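Local coordinates for protein Non-reducing end beta-L-arabinofuranosidase (Bacteroides thetaiotaomicron, PDB 5MQO) that probably hydrolyses glycosidic linkages of plant pectin as a GH127 glycoside hydrolase, perhaps as an aceric acidase, at residues A216-K219 with A220-L224. Residues are numbered along the deposited sequence; the frame is centred on the assembly and turned at random.
Sequences AAVK and ATDFL
The carboxylate of Asp222 turns one face to Val218. The carbonyl O of Val218 lies over this face, 3.3 Å from Asp222 CG. Val218 CG1 is on the same side but displaced past the oxygen end, 3.9 Å from Asp222 OD2. The two side chains run side by side and point the same way. Val218 O and Asp222 OD2 are both acceptors, so this approach is not a hydrogen bond. Asp222 OD1 is hydrogen-bonded to the hydroxyl of Tyr260, and Arg259 makes a long, weak ion pair with it. Of the Phe223 side chain, CB is the part near Lys219 O, at 3.7 Å. CG is anti to the backbone N (chi1 -179°), which carries the ring away from the preceding turn, and the ring meets Tyr142 edge-to-face.

This is about two and a half turns of helix 212-230. The helix lies within the GH127 catalytic domain, probably an (alpha/alpha)6 barrel, as in its relatives. Its buried side packs on helices 192-208 and 243-255, through Ala220 on Leu197, Thr221 on Met198 and Ala217 on Met251. The i to i+4 backbone bonds include Phe223 N to Lys219 O at 3.0 Å and Asp222 N to Val218 O at 3.1 Å.

Ala217 O is gripped twice by Thr221. Thr221 N donates to Ala217 O at 2.9 Å, nearly along the C=O direction. Thr221 OG1 also donates to Ala217 O at 2.9 Å, from well above the carbonyl plane (44° out of it). With chi1 at -56°, OG1 sits beside its own backbone N and is folded back onto the previous turn. The buried hydroxyl is thereby satisfied within the helix. A valine here has no hydroxyl, which would probably leave Ala217 O with just its backbone bond from this residue.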
loop_
_atom_site.group_PDB
_atom_site.type_symbol
_atom_site.label_atom_id
_atom_site.label_comp_id
_atom_site.label_asym_id
_atom_site.label_seq_id
_atom_site.Cartn_x
_atom_site.Cartn_y
_atom_site.Cartn_z
ATOM N N ALA A 216 23.373 13.824 8.425
ATOM C CA ALA A 216 23.172 12.820 9.496
ATOM C C ALA A 216 22.884 11.430 8.943
ATOM O O ALA A 216 23.401 10.447 9.442
ATOM C CB ALA A 216 22.064 13.231 10.465
ATOM N N ALA A 217 22.084 11.362 7.899
ATOM C CA ALA A 217 21.794 10.098 7.234
ATOM C C ALA A 217 23.004 9.460 6.466
ATOM O O ALA A 217 23.264 8.242 6.641
ATOM C CB ALA A 217 20.591 10.290 6.314
ATOM N N VAL A 218 23.721 10.252 5.643
ATOM C CA VAL A 218 24.925 9.763 4.922
ATOM C C VAL A 218 25.950 9.123 5.904
ATOM O O VAL A 218 26.579 8.099 5.599
ATOM C CB VAL A 218 25.658 10.898 4.107
ATOM C CG1 VAL A 218 26.985 10.425 3.480
ATOM C CG2 VAL A 218 24.767 11.471 3.021
ATOM N N LYS A 219 26.120 9.743 7.070
ATOM C CA LYS A 219 26.975 9.192 8.116
ATOM C C LYS A 219 26.450 7.881 8.695
ATOM O O LYS A 219 27.224 6.947 8.901
ATOM C CB LYS A 219 27.168 10.207 9.238
ATOM C CG LYS A 219 28.009 11.410 8.845
ATOM C CD LYS A 219 28.213 12.276 10.067
ATOM C CE LYS A 219 29.077 13.473 9.758
ATOM N NZ LYS A 219 29.629 14.000 11.035
ATOM N N ALA A 220 25.144 7.815 8.949
ATOM C CA ALA A 220 24.502 6.585 9.456
ATOM C C ALA A 220 24.711 5.425 8.490
ATOM O O ALA A 220 24.999 4.281 8.895
ATOM C CB ALA A 220 23.021 6.814 9.664
ATOM N N THR A 221 24.567 5.744 7.209
ATOM C CA THR A 221 24.755 4.789 6.136
ATOM C C THR A 221 26.183 4.251 6.128
ATOM O O THR A 221 26.385 3.029 6.007
ATOM C CB THR A 221 24.406 5.453 4.784
ATOM O OG1 THR A 221 23.071 5.979 4.836
ATOM C CG2 THR A 221 24.551 4.484 3.614
ATOM N N ASP A 222 27.166 5.152 6.252
ATOM C CA ASP A 222 28.602 4.748 6.298
ATOM C C ASP A 222 28.875 3.829 7.492
ATOM O O ASP A 222 29.636 2.852 7.399
ATOM C CB ASP A 222 29.528 5.967 6.320
ATOM C CG ASP A 222 29.544 6.727 4.979
ATOM O OD1 ASP A 222 29.447 6.101 3.905
ATOM O OD2 ASP A 222 29.673 7.970 4.978
ATOM N N PHE A 223 28.211 4.131 8.601
ATOM C CA PHE A 223 28.300 3.293 9.769
ATOM C C PHE A 223 27.771 1.864 9.518
ATOM O O PHE A 223 28.417 0.900 9.908
ATOM C CB PHE A 223 27.604 3.934 10.972
ATOM C CG PHE A 223 27.700 3.091 12.188
ATOM C CD1 PHE A 223 28.905 3.004 12.871
ATOM C CD2 PHE A 223 26.634 2.293 12.585
ATOM C CE1 PHE A 223 29.036 2.156 13.955
ATOM C CE2 PHE A 223 26.758 1.458 13.670
ATOM C CZ PHE A 223 27.964 1.385 14.360
ATOM N N LEU A 224 26.610 1.731 8.879
ATOM C CA LEU A 224 26.122 0.418 8.474
ATOM C C LEU A 224 27.099 -0.298 7.545
ATOM O O LEU A 224 27.303 -1.495 7.702
ATOM C CB LEU A 224 24.797 0.502 7.741
ATOM C CG LEU A 224 23.575 1.052 8.442
ATOM C CD1 LEU A 224 22.369 0.857 7.529
ATOM C CD2 LEU A 224 23.366 0.352 9.776
#